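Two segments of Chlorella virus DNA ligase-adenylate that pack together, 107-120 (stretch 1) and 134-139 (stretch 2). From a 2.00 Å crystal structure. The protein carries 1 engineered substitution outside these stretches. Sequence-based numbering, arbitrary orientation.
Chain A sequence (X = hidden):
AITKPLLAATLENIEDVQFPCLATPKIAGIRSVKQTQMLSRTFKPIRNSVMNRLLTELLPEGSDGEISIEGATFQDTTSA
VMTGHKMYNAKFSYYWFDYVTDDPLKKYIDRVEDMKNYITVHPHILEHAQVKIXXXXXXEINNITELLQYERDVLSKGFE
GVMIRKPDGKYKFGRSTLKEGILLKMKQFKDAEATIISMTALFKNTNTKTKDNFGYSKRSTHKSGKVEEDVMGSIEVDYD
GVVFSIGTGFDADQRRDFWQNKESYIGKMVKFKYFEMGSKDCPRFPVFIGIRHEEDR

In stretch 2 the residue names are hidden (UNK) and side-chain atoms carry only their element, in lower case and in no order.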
# COMPACT_ATOMS: atom_id res chain seq x y z
N LYS A 107 7.00 22.24 -3.48
CA LYS A 107 6.14 21.32 -4.24
C LYS A 107 6.40 19.84 -3.94
O LYS A 107 7.55 19.43 -3.81
CB LYS A 107 6.28 21.57 -5.74
CG LYS A 107 5.96 23.00 -6.15
CD LYS A 107 5.90 23.19 -7.66
CE LYS A 107 7.24 22.91 -8.31
NZ LYS A 107 7.13 22.91 -9.80
N TYR A 108 5.32 19.07 -3.89
CA TYR A 108 5.39 17.63 -3.61
C TYR A 108 6.48 16.86 -4.38
O TYR A 108 7.24 16.10 -3.77
CB TYR A 108 4.02 16.97 -3.82
CG TYR A 108 4.06 15.45 -3.75
CD1 TYR A 108 4.57 14.80 -2.62
CD2 TYR A 108 3.61 14.68 -4.82
CE1 TYR A 108 4.62 13.40 -2.58
CE2 TYR A 108 3.66 13.29 -4.79
CZ TYR A 108 4.16 12.66 -3.66
OH TYR A 108 4.17 11.28 -3.60
N ILE A 109 6.55 17.04 -5.71
CA ILE A 109 7.57 16.35 -6.49
C ILE A 109 8.97 16.67 -5.97
O ILE A 109 9.87 15.83 -6.02
CB ILE A 109 7.60 16.80 -7.98
CG1 ILE A 109 7.16 18.26 -8.14
CG2 ILE A 109 6.87 15.82 -8.86
CD1 ILE A 109 7.49 18.83 -9.50
N ASP A 110 9.15 17.91 -5.52
CA ASP A 110 10.42 18.39 -5.02
C ASP A 110 10.79 17.80 -3.66
O ASP A 110 11.96 17.50 -3.40
CB ASP A 110 10.40 19.91 -4.98
CG ASP A 110 10.37 20.52 -6.38
OD1 ASP A 110 10.82 19.85 -7.33
OD2 ASP A 110 9.90 21.66 -6.54
N ARG A 111 9.81 17.66 -2.78
CA ARG A 111 10.05 17.06 -1.47
C ARG A 111 10.41 15.59 -1.68
O ARG A 111 11.24 15.05 -0.97
CB ARG A 111 8.81 17.19 -0.56
CG ARG A 111 8.36 18.65 -0.34
CD ARG A 111 7.39 18.81 0.83
NE ARG A 111 6.22 17.95 0.75
CZ ARG A 111 5.09 18.25 0.11
NH1 ARG A 111 4.95 19.41 -0.51
NH2 ARG A 111 4.09 17.38 0.09
N VAL A 112 9.80 14.95 -2.68
CA VAL A 112 10.09 13.56 -2.99
C VAL A 112 11.54 13.45 -3.45
O VAL A 112 12.24 12.50 -3.09
CB VAL A 112 9.15 13.02 -4.09
CG1 VAL A 112 9.62 11.65 -4.57
CG2 VAL A 112 7.73 12.92 -3.56
N GLU A 113 11.99 14.43 -4.24
CA GLU A 113 13.36 14.46 -4.72
C GLU A 113 14.33 14.65 -3.55
O GLU A 113 15.45 14.15 -3.58
CB GLU A 113 13.53 15.58 -5.73
CG GLU A 113 14.88 15.58 -6.41
CD GLU A 113 15.14 14.34 -7.23
OE1 GLU A 113 16.33 13.98 -7.36
OE2 GLU A 113 14.17 13.72 -7.74
N ASP A 114 13.90 15.39 -2.54
CA ASP A 114 14.71 15.58 -1.33
C ASP A 114 14.93 14.22 -0.66
O ASP A 114 16.04 13.88 -0.24
CB ASP A 114 14.01 16.52 -0.34
CG ASP A 114 14.17 17.99 -0.68
OD1 ASP A 114 15.03 18.36 -1.50
OD2 ASP A 114 13.41 18.79 -0.09
N MET A 115 13.84 13.45 -0.52
CA MET A 115 13.88 12.12 0.09
C MET A 115 14.82 11.25 -0.72
O MET A 115 15.67 10.56 -0.15
CB MET A 115 12.48 11.49 0.10
CG MET A 115 12.44 9.96 0.38
SD MET A 115 10.76 9.24 0.57
CE MET A 115 10.09 9.41 -1.11
N LYS A 116 14.69 11.30 -2.04
CA LYS A 116 15.53 10.49 -2.91
C LYS A 116 17.01 10.79 -2.72
O LYS A 116 17.82 9.87 -2.56
CB LYS A 116 15.14 10.69 -4.38
CG LYS A 116 13.83 10.04 -4.76
CD LYS A 116 13.50 10.27 -6.22
CE LYS A 116 14.52 9.59 -7.12
NZ LYS A 116 14.27 9.85 -8.56
N ASN A 117 17.33 12.09 -2.70
CA ASN A 117 18.71 12.54 -2.53
C ASN A 117 19.26 12.20 -1.16
O ASN A 117 20.41 11.77 -1.05
CB ASN A 117 18.84 14.04 -2.80
CG ASN A 117 18.82 14.36 -4.28
OD1 ASN A 117 17.94 15.08 -4.76
ND2 ASN A 117 19.79 13.81 -5.02
N TYR A 118 18.43 12.31 -0.13
CA TYR A 118 18.88 11.98 1.21
C TYR A 118 19.32 10.52 1.21
O TYR A 118 20.39 10.20 1.74
CB TYR A 118 17.76 12.22 2.24
CG TYR A 118 18.18 11.95 3.66
CD1 TYR A 118 18.70 12.98 4.45
CD2 TYR A 118 18.11 10.67 4.20
CE1 TYR A 118 19.13 12.73 5.75
CE2 TYR A 118 18.54 10.41 5.49
CZ TYR A 118 19.05 11.44 6.26
OH TYR A 118 19.46 11.19 7.54
N ILE A 119 18.53 9.66 0.57
CA ILE A 119 18.82 8.23 0.48
C ILE A 119 20.12 7.95 -0.29
O ILE A 119 20.84 7.00 0.00
CB ILE A 119 17.63 7.45 -0.15
CG1 ILE A 119 16.44 7.51 0.81
CG2 ILE A 119 18.01 5.98 -0.45
CD1 ILE A 119 15.11 7.18 0.16
N THR A 120 20.40 8.79 -1.28
CA THR A 120 21.61 8.69 -2.08
C THR A 120 22.83 8.97 -1.20
O THR A 120 23.88 8.39 -1.40
CB THR A 120 21.56 9.72 -3.23
OG1 THR A 120 20.80 9.17 -4.32
CG2 THR A 120 22.94 10.09 -3.70
N UNK A 134 11.18 1.72 3.40
CA UNK A 134 10.70 1.63 2.03
C UNK A 134 10.28 2.97 1.46
O UNK A 134 9.27 3.53 1.85
c UNK A 134 8.78 -1.73 2.49
c UNK A 134 9.91 -0.75 2.42
c UNK A 134 9.03 0.59 0.49
c UNK A 134 9.50 0.65 1.93
N UNK A 135 11.11 3.53 0.56
CA UNK A 135 10.81 4.83 -0.06
C UNK A 135 9.60 4.68 -1.00
O UNK A 135 9.61 3.86 -1.91
c UNK A 135 13.15 4.33 -0.17
c UNK A 135 12.08 5.13 -0.86
c UNK A 135 12.43 3.04 0.14
N UNK A 136 8.54 5.44 -0.72
CA UNK A 136 7.36 5.41 -1.56
C UNK A 136 7.47 6.51 -2.60
O UNK A 136 7.01 7.62 -2.38
c UNK A 136 5.25 4.45 -0.24
c UNK A 136 3.82 4.95 -0.07
c UNK A 136 6.10 5.62 -0.74
c UNK A 136 5.27 3.27 -1.21
N UNK A 137 8.17 6.21 -3.69
CA UNK A 137 8.33 7.16 -4.79
C UNK A 137 7.06 7.01 -5.67
O UNK A 137 6.69 5.90 -6.05
c UNK A 137 12.11 6.53 -4.97
c UNK A 137 10.79 7.11 -4.56
c UNK A 137 9.72 7.68 -6.82
c UNK A 137 9.62 6.85 -5.53
N UNK A 138 6.36 8.13 -5.95
CA UNK A 138 5.14 8.04 -6.77
C UNK A 138 5.28 7.66 -8.23
O UNK A 138 6.34 7.79 -8.83
c UNK A 138 6.66 9.52 -5.60
c UNK A 138 5.77 10.31 -6.53
c UNK A 138 4.53 9.43 -6.61
N UNK A 139 4.17 7.17 -8.77
CA UNK A 139 4.06 6.75 -10.16
C UNK A 139 3.32 7.87 -10.87
O UNK A 139 2.37 8.41 -10.32
c UNK A 139 3.85 4.30 -9.62
c UNK A 139 3.18 5.48 -10.29
c UNK A 139 2.90 5.16 -11.75
O HOH W 1 5.19 9.71 -1.85

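Position 134 has four side-chain carbons. The first is forked, and one arm runs two carbons long. Its CA-to-CB bond points away from stretch 1, and the side chain makes no contact with it. The branching is the pattern of isoleucine. The residue is I134, in the m rotamer at chi1, and it lies in a strand that begins earlier in the chain.

Position 135 has three side-chain carbons that close a ring onto the backbone N. Its CA-to-CB bond points toward the helix of stretch 1. One ring carbon lies 3.5 Å from I119 CD1. A ring of three carbons closed on N can only be proline, so this is P135. The close atom is CG, and the contact P135 CG to I119 CD1 is between apolar side chains. P135 CA also lies 4.5 Å from M115 SD.

Position 136 has four side-chain carbons, with the fork at the second. The CA-to-CB bond points sideways, and the side chain makes no close contact with stretch 1. The fork at the second carbon means leucine, not isoleucine. The residue is L136. Its backbone does the touching: L136 O lies 3.8 Å from M115 CE. The same oxygen accepts a hydrogen bond from water 1, with L136 O 2.8 Å from the water O. That water accepts a hydrogen bond from Y108 OH at 2.6 Å from its O, so it links the helix to the loop.

Position 137 again has four carbons, forked at the first, with one arm two carbons long. The CA-to-CB bond points sideways, but the end of the side chain comes nearer to the helix. The tip of the long arm lies 3.9 Å from K116 CG. The residue is I137, in the m, t rotamer. The tip is CD1, and I137 CG1 lies 4.2 Å from M115 CE. A weak hydrogen bond joins I137 N to P135 O at 3.3 Å.

Position 138 has three carbons closing a ring onto the backbone N, and its CA-to-CB bond points toward stretch 1. One ring carbon is 3.5 Å from Y108 OH, and another is 3.8 Å from V112 CG1. The ring makes it P138. The first atom is CG and the second is CD.

Position 139 has three side-chain carbons, one carrying the other two. It is out of reach of stretch 1. The residue is V139, with chi1 in t.

The contact is mainly apolar and buries 341 Å² in all. No direct hydrogen bond crosses it. Y108, V112, M115 and I119 are spaced three or four apart, so successive helical turns bring them to one side; K116, next to M115, adds its side chain at the edge. The contacts run in reverse order along the two stretches: P135 meets I119, and P138 meets Y108 and V112. M115 lies between, where CE reaches L136 O and I137. The water adds a polar link between Y108 OH and L136 O beside the apolar contacts.

Stretch 2 134-139: IPLIPV
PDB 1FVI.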